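Local coordinates for HTH-type transcriptional activator AmpR (Pseudomonas aeruginosa PAO1, PDB 5MMH), which activates transcription of the beta-lactamase gene ampC by binding its promoter, and senses cell-wall-derived muropeptides through the effector-binding domain described here, at residues Y61-G66 and Y182-L187; T105-Y110 and I134-S139; D113-W118 and V150-A155. One frame throughout, in Å; residues are numbered along the deposited sequence.

Contact 1 of 3, residues Y61-G66 and Y182-L187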
loop_
_atom_site.group_PDB
_atom_site.type_symbol
_atom_site.label_atom_id
_atom_site.label_comp_id
_atom_site.label_asym_id
_atom_site.label_seq_id
_atom_site.Cartn_x
_atom_site.Cartn_y
_atom_site.Cartn_z
ATOM N N TYR A 61 7.219 -19.262 -1.506
ATOM C CA TYR A 61 6.193 -18.882 -2.476
ATOM C C TYR A 61 5.971 -17.373 -2.514
ATOM O O TYR A 61 6.107 -16.681 -1.502
ATOM C CB TYR A 61 4.845 -19.504 -2.157
ATOM C CG TYR A 61 4.658 -21.003 -2.393
ATOM C CD1 TYR A 61 4.728 -21.562 -3.673
ATOM C CD2 TYR A 61 4.315 -21.830 -1.341
ATOM C CE1 TYR A 61 4.510 -22.945 -3.880
ATOM C CE2 TYR A 61 4.082 -23.206 -1.530
ATOM C CZ TYR A 61 4.175 -23.748 -2.796
ATOM O OH TYR A 61 3.954 -25.089 -2.946
ATOM N N ALA A 62 5.531 -16.882 -3.669
ATOM C CA ALA A 62 5.030 -15.522 -3.810
ATOM C C ALA A 62 3.661 -15.539 -4.480
ATOM O O ALA A 62 3.496 -16.153 -5.538
ATOM C CB ALA A 62 5.984 -14.647 -4.630
ATOM N N ILE A 63 2.689 -14.856 -3.882
ATOM C CA ILE A 63 1.358 -14.701 -4.465
ATOM C C ILE A 63 1.288 -13.338 -5.131
ATOM O O ILE A 63 1.537 -12.308 -4.493
ATOM C CB ILE A 63 0.255 -14.838 -3.405
ATOM C CG1 ILE A 63 0.245 -16.249 -2.800
ATOM C CG2 ILE A 63 -1.123 -14.447 -4.002
ATOM C CD1 ILE A 63 -0.694 -16.366 -1.582
ATOM N N ARG A 64 0.960 -13.301 -6.414
ATOM C CA ARG A 64 0.960 -12.014 -7.098
ATOM C C ARG A 64 -0.150 -11.999 -8.135
ATOM O O ARG A 64 -0.835 -13.001 -8.358
ATOM C CB ARG A 64 2.328 -11.734 -7.710
ATOM C CG ARG A 64 2.784 -12.789 -8.649
ATOM C CD ARG A 64 4.286 -12.749 -8.778
ATOM N NE ARG A 64 4.743 -11.463 -9.291
ATOM C CZ ARG A 64 5.922 -11.275 -9.873
ATOM N NH1 ARG A 64 6.765 -12.293 -10.016
ATOM N NH2 ARG A 64 6.247 -10.071 -10.331
ATOM N N PHE A 65 -0.318 -10.844 -8.770
ATOM C CA PHE A 65 -1.420 -10.585 -9.686
ATOM C C PHE A 65 -0.887 -10.415 -11.104
ATOM O O PHE A 65 0.095 -9.702 -11.314
ATOM C CB PHE A 65 -2.195 -9.328 -9.265
ATOM C CG PHE A 65 -3.262 -8.898 -10.253
ATOM C CD1 PHE A 65 -4.563 -9.385 -10.152
ATOM C CD2 PHE A 65 -2.954 -8.014 -11.296
ATOM C CE1 PHE A 65 -5.549 -8.995 -11.075
ATOM C CE2 PHE A 65 -3.916 -7.614 -12.207
ATOM C CZ PHE A 65 -5.228 -8.104 -12.102
ATOM N N GLY A 66 -1.553 -11.044 -12.066
ATOM C CA GLY A 66 -1.260 -10.844 -13.490
ATOM C C GLY A 66 -1.644 -12.089 -14.290
ATOM O O GLY A 66 -2.618 -12.759 -14.026
ATOM N N TYR A 182 -5.023 -13.799 -9.424
ATOM C CA TYR A 182 -4.019 -14.044 -8.404
ATOM C C TYR A 182 -3.451 -15.442 -8.597
ATOM O O TYR A 182 -4.190 -16.384 -8.903
ATOM C CB TYR A 182 -4.619 -13.878 -7.005
ATOM C CG TYR A 182 -4.897 -12.424 -6.706
ATOM C CD1 TYR A 182 -3.845 -11.544 -6.459
ATOM C CD2 TYR A 182 -6.188 -11.917 -6.729
ATOM C CE1 TYR A 182 -4.070 -10.206 -6.210
ATOM C CE2 TYR A 182 -6.432 -10.569 -6.467
ATOM C CZ TYR A 182 -5.361 -9.721 -6.217
ATOM O OH TYR A 182 -5.560 -8.386 -5.975
ATOM N N TRP A 183 -2.139 -15.566 -8.427
ATOM C CA TRP A 183 -1.384 -16.783 -8.696
ATOM C C TRP A 183 -0.515 -17.134 -7.499
ATOM O O TRP A 183 0.081 -16.248 -6.880
ATOM C CB TRP A 183 -0.473 -16.615 -9.926
ATOM C CG TRP A 183 -1.211 -16.269 -11.185
ATOM C CD1 TRP A 183 -1.685 -15.035 -11.553
ATOM C CD2 TRP A 183 -1.562 -17.166 -12.243
ATOM N NE1 TRP A 183 -2.309 -15.114 -12.779
ATOM C CE2 TRP A 183 -2.258 -16.415 -13.219
ATOM C CE3 TRP A 183 -1.364 -18.537 -12.459
ATOM C CZ2 TRP A 183 -2.741 -16.989 -14.401
ATOM C CZ3 TRP A 183 -1.848 -19.097 -13.622
ATOM C CH2 TRP A 183 -2.537 -18.326 -14.577
ATOM N N LEU A 184 -0.404 -18.423 -7.189
ATOM C CA LEU A 184 0.638 -18.889 -6.283
ATOM C C LEU A 184 1.854 -19.286 -7.123
ATOM O O LEU A 184 1.785 -20.232 -7.912
ATOM C CB LEU A 184 0.140 -20.051 -5.434
ATOM C CG LEU A 184 1.193 -20.671 -4.527
ATOM C CD1 LEU A 184 1.538 -19.731 -3.347
ATOM C CD2 LEU A 184 0.687 -21.991 -4.027
ATOM N N THR A 185 2.958 -18.554 -6.978
ATOM C CA THR A 185 4.135 -18.767 -7.805
ATOM C C THR A 185 5.297 -19.259 -6.956
ATOM O O THR A 185 5.327 -19.084 -5.734
ATOM C CB THR A 185 4.545 -17.488 -8.556
ATOM O OG1 THR A 185 5.352 -16.647 -7.714
ATOM C CG2 THR A 185 3.324 -16.719 -9.007
ATOM N N ARG A 186 6.259 -19.885 -7.632
ATOM C CA ARG A 186 7.443 -20.450 -7.006
ATOM C C ARG A 186 8.541 -20.493 -8.063
ATOM O O ARG A 186 8.256 -20.523 -9.262
ATOM C CB ARG A 186 7.140 -21.845 -6.429
ATOM C CG ARG A 186 8.243 -22.855 -6.559
ATOM C CD ARG A 186 7.828 -24.226 -6.047
ATOM N NE ARG A 186 7.185 -24.996 -7.098
ATOM C CZ ARG A 186 7.841 -25.688 -8.018
ATOM N NH1 ARG A 186 9.164 -25.704 -8.017
ATOM N NH2 ARG A 186 7.171 -26.355 -8.945
ATOM N N LEU A 187 9.798 -20.450 -7.621
ATOM C CA LEU A 187 10.915 -20.555 -8.554
ATOM C C LEU A 187 11.035 -21.981 -9.079
ATOM O O LEU A 187 10.950 -22.936 -8.307
ATOM C CB LEU A 187 12.220 -20.127 -7.872
ATOM C CG LEU A 187 12.508 -18.622 -7.870
ATOM C CD1 LEU A 187 13.870 -18.326 -7.236
ATOM C CD2 LEU A 187 12.444 -18.090 -9.280
HETATM O O HOH W 1 6.959 -14.825 -9.015
#
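Thr185 and Ala62 face each other as a hydrogen-bonded pair of antiparallel strands, and the threonine side chain adds a third bond to the two of the backbone. From CB the threonine divides. OG1, held between its own backbone N and carbonyl carbon (chi1 84°), turns back on the neighbouring strand and donates to Ala62 O at 2.9 Å. That oxygen also accepts from Thr185 N, and the two donors come from opposite faces of the carbonyl plane, a double grip on one buried acceptor. OG1 in turn accepts from a water that Arg64 NH1 holds at the edge of its guanidinium. Thr185 CB and CG2 each stand 3.5 Å from Ala62 O; CG2 also reaches Arg64 CG at 4.0 Å, where the two side chains cross at about a right angle.

At the next hydrogen-bonded pair Trp183 reaches past its partner Arg64: NE1 donates to Gly66 O at 2.7 Å, standing well above the carbonyl plane and off its lone pairs.

Apolar groups fill the face bearing Ile63, Leu184, Phe65 and Tyr182. Leu184, with CG anti to the backbone N (chi1 176°), sets CD2 over the centre of the Tyr61 ring, 4.0 Å from its centroid, a CH-pi contact, while CD1 presses on Tyr61 CG at 3.5 Å. At the other end Phe65 turns an edge to the face of Tyr182, their planes 64° apart.

This pairing belongs to the mixed sheet of the LysR-type effector-binding domain, a periplasmic-binding-protein fold. Strand 13-19 bonds to the other edge of 61-66, through Gly17 and Val19, and strand 73-86 lies beyond 181-187. Helix 194-215 packs on Tyr61 and Ile63, whereas helix 54-57 meets Ala62 and Thr185.

Contact 2 of 3, residues T105-Y110 and I134-S139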
loop_
_atom_site.group_PDB
_atom_site.type_symbol
_atom_site.label_atom_id
_atom_site.label_comp_id
_atom_site.label_asym_id
_atom_site.label_seq_id
_atom_site.Cartn_x
_atom_site.Cartn_y
_atom_site.Cartn_z
ATOM N N THR A 105 -10.567 12.889 -11.756
ATOM C CA THR A 105 -9.270 12.250 -11.791
ATOM C C THR A 105 -9.444 10.750 -11.823
ATOM O O THR A 105 -10.133 10.177 -10.973
ATOM C CB THR A 105 -8.452 12.638 -10.576
ATOM O OG1 THR A 105 -8.502 14.052 -10.433
ATOM C CG2 THR A 105 -7.020 12.148 -10.731
ATOM N N LEU A 106 -8.814 10.120 -12.801
ATOM C CA LEU A 106 -8.852 8.675 -12.955
ATOM C C LEU A 106 -7.617 8.120 -12.264
ATOM O O LEU A 106 -6.502 8.290 -12.756
ATOM C CB LEU A 106 -8.886 8.288 -14.433
ATOM C CG LEU A 106 -10.057 8.867 -15.237
ATOM C CD1 LEU A 106 -10.125 8.261 -16.626
ATOM C CD2 LEU A 106 -11.379 8.683 -14.483
ATOM N N LEU A 107 -7.808 7.470 -11.119
ATOM C CA LEU A 107 -6.693 6.839 -10.424
ATOM C C LEU A 107 -6.345 5.530 -11.119
ATOM O O LEU A 107 -7.231 4.745 -11.461
ATOM C CB LEU A 107 -7.065 6.583 -8.968
ATOM C CG LEU A 107 -7.713 7.748 -8.213
ATOM C CD1 LEU A 107 -8.285 7.253 -6.908
ATOM C CD2 LEU A 107 -6.689 8.922 -7.966
ATOM N N ARG A 108 -5.054 5.283 -11.340
ATOM C CA ARG A 108 -4.694 4.078 -12.071
ATOM C C ARG A 108 -3.452 3.422 -11.490
ATOM O O ARG A 108 -2.721 4.010 -10.691
ATOM C CB ARG A 108 -4.499 4.378 -13.556
ATOM C CG ARG A 108 -3.311 5.221 -13.908
ATOM C CD ARG A 108 -3.383 5.485 -15.398
ATOM N NE ARG A 108 -2.208 6.144 -15.956
ATOM C CZ ARG A 108 -1.074 5.525 -16.275
ATOM N NH1 ARG A 108 -0.927 4.215 -16.074
ATOM N NH2 ARG A 108 -0.076 6.227 -16.795
ATOM N N SER A 109 -3.237 2.169 -11.898
ATOM C CA SER A 109 -2.050 1.401 -11.565
ATOM C C SER A 109 -1.000 1.530 -12.669
ATOM O O SER A 109 -1.231 2.148 -13.712
ATOM C CB SER A 109 -2.402 -0.070 -11.355
ATOM O OG SER A 109 -2.581 -0.715 -12.607
ATOM N N TYR A 110 0.159 0.905 -12.459
ATOM C CA TYR A 110 1.212 0.921 -13.495
ATOM C C TYR A 110 0.887 0.148 -14.744
ATOM O O TYR A 110 1.521 0.327 -15.749
ATOM C CB TYR A 110 2.660 0.641 -13.060
ATOM C CG TYR A 110 2.935 -0.082 -11.776
ATOM C CD1 TYR A 110 2.813 -1.468 -11.687
ATOM C CD2 TYR A 110 3.411 0.615 -10.679
ATOM C CE1 TYR A 110 3.090 -2.149 -10.521
ATOM C CE2 TYR A 110 3.705 -0.037 -9.483
ATOM C CZ TYR A 110 3.533 -1.437 -9.401
ATOM O OH TYR A 110 3.833 -2.089 -8.218
ATOM N N ILE A 134 -3.132 9.835 -11.634
ATOM C CA ILE A 134 -2.108 9.542 -10.641
ATOM C C ILE A 134 -1.913 8.038 -10.659
ATOM O O ILE A 134 -2.896 7.290 -10.638
ATOM C CB ILE A 134 -2.548 9.999 -9.234
ATOM C CG1 ILE A 134 -3.108 11.420 -9.289
ATOM C CG2 ILE A 134 -1.419 9.852 -8.228
ATOM C CD1 ILE A 134 -4.018 11.782 -8.129
ATOM N N VAL A 135 -0.667 7.594 -10.685
ATOM C CA VAL A 135 -0.335 6.180 -10.844
ATOM C C VAL A 135 0.047 5.612 -9.487
ATOM O O VAL A 135 0.816 6.231 -8.738
ATOM C CB VAL A 135 0.809 5.985 -11.863
ATOM C CG1 VAL A 135 1.104 4.505 -12.053
ATOM C CG2 VAL A 135 0.469 6.651 -13.182
ATOM N N PHE A 136 -0.462 4.422 -9.176
ATOM C CA PHE A 136 -0.349 3.848 -7.844
ATOM C C PHE A 136 0.357 2.504 -7.899
ATOM O O PHE A 136 0.068 1.683 -8.771
ATOM C CB PHE A 136 -1.732 3.690 -7.201
ATOM C CG PHE A 136 -2.322 4.979 -6.724
ATOM C CD1 PHE A 136 -3.163 5.721 -7.542
ATOM C CD2 PHE A 136 -2.014 5.467 -5.465
ATOM C CE1 PHE A 136 -3.700 6.922 -7.102
ATOM C CE2 PHE A 136 -2.536 6.662 -5.020
ATOM C CZ PHE A 136 -3.389 7.391 -5.836
ATOM N N ASP A 137 1.282 2.288 -6.965
ATOM C CA ASP A 137 1.993 1.022 -6.903
ATOM C C ASP A 137 1.128 -0.066 -6.291
ATOM O O ASP A 137 1.352 -1.243 -6.566
ATOM C CB ASP A 137 3.309 1.170 -6.117
ATOM C CG ASP A 137 3.114 1.272 -4.560
ATOM O OD1 ASP A 137 2.298 2.110 -4.068
ATOM O OD2 ASP A 137 3.845 0.551 -3.811
ATOM N N THR A 138 0.139 0.306 -5.486
ATOM C CA THR A 138 -0.690 -0.640 -4.751
ATOM C C THR A 138 -2.120 -0.123 -4.744
ATOM O O THR A 138 -2.353 1.082 -4.581
ATOM C CB THR A 138 -0.176 -0.855 -3.290
ATOM O OG1 THR A 138 -1.126 -1.601 -2.522
ATOM C CG2 THR A 138 0.032 0.426 -2.595
ATOM N N SER A 139 -3.068 -1.046 -4.923
ATOM C CA SER A 139 -4.480 -0.693 -4.883
ATOM C C SER A 139 -4.881 -0.165 -3.520
ATOM O O SER A 139 -5.811 0.645 -3.419
ATOM C CB SER A 139 -5.340 -1.913 -5.236
ATOM O OG SER A 139 -5.119 -2.317 -6.575
#
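The short, weakly bonded strands around 106-109 and 134-136 run parallel, inclined at 35°, and Arg108 brackets Val135 with two bonds: its N donates to Ile134 O at 3.0 Å and its O accepts from Phe136 N at 2.8 Å. They are the two strands of a beta-alpha-beta unit whose connection passes through helix 114-121. Leu107, Ile134 and Phe136 share one face of the pair. Leu107 CD2 touches both neighbours, Ile134 CD1 at 3.9 Å and the rim of the Phe136 ring at CE1, near the ring plane; Met142 of helix 139-147 packs on Leu107 and Phe136.

On the other face Arg108 extends its chain from CG to NE and lays the guanidinium over Val135, whose CG2 stands beneath the centre of the flat group. Tyr110 brings its ring obliquely against the turn after the second strand, with Tyr110 CE2 3.3 Å from Asp137 CA and next to its CB. The carboxylate of Asp137 looks elsewhere: OD1 bonds to Thr47 OG1 of the second subunit, and the backbone of Val135 is also hydrogen-bonded to that subunit, so this edge of the unit takes part in the homodimer. Val135 CG1, the other methyl, lies 3.7 Å from Ser109 C.

Contact 3 of 3, residues D113-W118 and V150-A155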
loop_
_atom_site.group_PDB
_atom_site.type_symbol
_atom_site.label_atom_id
_atom_site.label_comp_id
_atom_site.label_asym_id
_atom_site.label_seq_id
_atom_site.Cartn_x
_atom_site.Cartn_y
_atom_site.Cartn_z
ATOM N N ASP A 113 -3.167 -0.248 -19.499
ATOM C CA ASP A 113 -4.296 -0.527 -20.370
ATOM C C ASP A 113 -5.559 -0.928 -19.615
ATOM O O ASP A 113 -6.518 -1.381 -20.236
ATOM C CB ASP A 113 -3.921 -1.602 -21.397
ATOM C CG ASP A 113 -3.089 -1.042 -22.551
ATOM O OD1 ASP A 113 -1.905 -1.422 -22.681
ATOM O OD2 ASP A 113 -3.616 -0.199 -23.316
ATOM N N GLU A 114 -5.601 -0.741 -18.302
ATOM C CA GLU A 114 -6.772 -1.178 -17.556
ATOM C C GLU A 114 -7.962 -0.257 -17.807
ATOM O O GLU A 114 -9.081 -0.727 -18.049
ATOM C CB GLU A 114 -6.440 -1.251 -16.071
ATOM C CG GLU A 114 -5.340 -2.258 -15.735
ATOM C CD GLU A 114 -5.097 -2.385 -14.223
ATOM O OE1 GLU A 114 -5.516 -1.477 -13.471
ATOM O OE2 GLU A 114 -4.502 -3.395 -13.781
ATOM N N TRP A 115 -7.743 1.061 -17.760
ATOM C CA TRP A 115 -8.838 1.998 -18.017
ATOM C C TRP A 115 -9.385 1.918 -19.439
ATOM O O TRP A 115 -10.619 1.906 -19.594
ATOM C CB TRP A 115 -8.410 3.431 -17.682
ATOM C CG TRP A 115 -8.589 3.766 -16.257
ATOM C CD1 TRP A 115 -7.620 3.851 -15.322
ATOM C CD2 TRP A 115 -9.827 4.033 -15.589
ATOM N NE1 TRP A 115 -8.168 4.160 -14.102
ATOM C CE2 TRP A 115 -9.524 4.282 -14.242
ATOM C CE3 TRP A 115 -11.166 4.082 -16.001
ATOM C CZ2 TRP A 115 -10.501 4.585 -13.298
ATOM C CZ3 TRP A 115 -12.141 4.369 -15.057
ATOM C CH2 TRP A 115 -11.800 4.625 -13.723
ATOM N N PRO A 116 -8.569 1.919 -20.503
ATOM C CA PRO A 116 -9.158 1.705 -21.835
ATOM C C PRO A 116 -9.866 0.367 -21.950
ATOM O O PRO A 116 -10.943 0.298 -22.553
ATOM C CB PRO A 116 -7.956 1.813 -22.790
ATOM C CG PRO A 116 -6.751 1.777 -21.940
ATOM C CD PRO A 116 -7.149 2.296 -20.596
ATOM N N LEU A 117 -9.324 -0.693 -21.354
ATOM C CA LEU A 117 -10.015 -1.981 -21.402
ATOM C C LEU A 117 -11.372 -1.899 -20.731
ATOM O O LEU A 117 -12.355 -2.446 -21.242
ATOM C CB LEU A 117 -9.169 -3.070 -20.750
ATOM C CG LEU A 117 -8.140 -3.703 -21.691
ATOM C CD1 LEU A 117 -7.261 -4.710 -20.971
ATOM C CD2 LEU A 117 -8.860 -4.357 -22.861
ATOM N N TRP A 118 -11.454 -1.197 -19.596
ATOM C CA TRP A 118 -12.722 -1.122 -18.885
ATOM C C TRP A 118 -13.737 -0.282 -19.645
ATOM O O TRP A 118 -14.921 -0.637 -19.694
ATOM C CB TRP A 118 -12.523 -0.550 -17.491
ATOM C CG TRP A 118 -13.797 -0.523 -16.683
ATOM C CD1 TRP A 118 -14.241 -1.493 -15.834
ATOM C CD2 TRP A 118 -14.770 0.530 -16.631
ATOM N NE1 TRP A 118 -15.426 -1.117 -15.258
ATOM C CE2 TRP A 118 -15.773 0.123 -15.728
ATOM C CE3 TRP A 118 -14.887 1.781 -17.251
ATOM C CZ2 TRP A 118 -16.887 0.914 -15.440
ATOM C CZ3 TRP A 118 -16.000 2.572 -16.963
ATOM C CH2 TRP A 118 -16.978 2.137 -16.065
ATOM N N VAL A 150 -10.060 11.997 -3.825
ATOM C CA VAL A 150 -9.100 12.472 -4.812
ATOM C C VAL A 150 -9.515 12.092 -6.231
ATOM O O VAL A 150 -9.279 12.853 -7.179
ATOM C CB VAL A 150 -7.712 11.926 -4.444
ATOM C CG1 VAL A 150 -6.692 12.359 -5.436
ATOM C CG2 VAL A 150 -7.332 12.395 -3.015
ATOM N N GLY A 151 -10.133 10.934 -6.413
ATOM C CA GLY A 151 -10.445 10.489 -7.760
ATOM C C GLY A 151 -11.249 9.203 -7.757
ATOM O O GLY A 151 -11.798 8.787 -6.736
ATOM N N VAL A 152 -11.330 8.584 -8.930
ATOM C CA VAL A 152 -12.115 7.374 -9.132
ATOM C C VAL A 152 -11.159 6.210 -9.356
ATOM O O VAL A 152 -10.302 6.268 -10.247
ATOM C CB VAL A 152 -13.094 7.537 -10.304
ATOM C CG1 VAL A 152 -13.486 6.194 -10.842
ATOM C CG2 VAL A 152 -14.336 8.261 -9.831
ATOM N N ALA A 153 -11.307 5.158 -8.542
ATOM C CA ALA A 153 -10.432 3.991 -8.585
ATOM C C ALA A 153 -10.947 2.909 -9.532
ATOM O O ALA A 153 -12.148 2.779 -9.782
ATOM C CB ALA A 153 -10.261 3.391 -7.193
ATOM N N LEU A 154 -10.005 2.119 -10.042
ATOM C CA LEU A 154 -10.269 0.933 -10.848
ATOM C C LEU A 154 -9.428 -0.188 -10.255
ATOM O O LEU A 154 -8.197 -0.191 -10.389
ATOM C CB LEU A 154 -9.933 1.173 -12.321
ATOM C CG LEU A 154 -10.010 -0.016 -13.282
ATOM C CD1 LEU A 154 -11.428 -0.584 -13.351
ATOM C CD2 LEU A 154 -9.521 0.407 -14.660
ATOM N N ALA A 155 -10.090 -1.139 -9.607
ATOM C CA ALA A 155 -9.420 -2.077 -8.719
ATOM C C ALA A 155 -10.300 -3.313 -8.587
ATOM O O ALA A 155 -11.462 -3.301 -9.022
ATOM C CB ALA A 155 -9.160 -1.433 -7.345
HETATM O O HOH W 2 -5.513 -1.370 -10.312
#
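Leu154 slides its side chain along the indole of Trp115, the two pointing in opposite directions, and rests CD2 over the five-membered ring. The methyl stands 3.7 Å from that ring's centroid and only 8° off its normal, a CH-pi contact made squarely over the face. With CG anti to the backbone N (chi1 174°), the leucine separates its methyls: CD2 serves Trp115 and the Glu114 backbone, at 3.6 Å from Glu114 C, while CD1 leans on the pyrrole part of Trp118, 3.9 Å from its CD1. On the same side of Trp115, Leu154 CB sits by the six-membered rim, next to CZ2.

The far rim of Trp115 continues to Val152. Its CH2 meets Val152 CG1 at 3.7 Å, and CZ2 approaches Val152 O near the ring plane. The indole N-H is engaged outside this pair, donating to Leu107 O, which probably helps to hold the rotation of the ring.

The helix that begins at Glu114 crosses strand 153-155 at close to a right angle, its axis 10.0 Å away, so no backbone hydrogen bonds join them and mainly side chains fill the gap. This is the layering of an alpha/beta lobe in the LysR effector-binding fold, with the helix laid over one face of the sheet. Strand 73-86 lies beside 153-156 in that sheet and adds Leu83 and Val85 to the same apolar layer.

At the start of the helix a water donates to both Glu114 OE1 and Leu154 O, at 2.9 Å from the latter, and Glu114 OE2 is salt-bridged to Arg111. Trp118 NE1 donates to Thr175 O.

How the contacts relate
Contacts 2 and 3 lie together, their centres about 8 Å apart, whereas contact 1 is about 21 Å from contact 2 and 23 Å from contact 3, centre to centre. Along the chain 61-66 comes first and 182-187 last, enclosing the other four, whose order alternates: 105-110, 113-118, 134-139, 150-155. Contact 2 touches contact 3 through Thr105 O and Val152 N, a probable hydrogen bond, and through Arg108 CB packed on Trp115 CD1. Strand 73-86, broken by a bulge or short loop, runs beside both 181-187 and 153-156 and connects the sheet regions of contacts 1 and 3. The separation is consistent with the two-lobed architecture of LysR effector domains, which in relatives bind effector between the lobes.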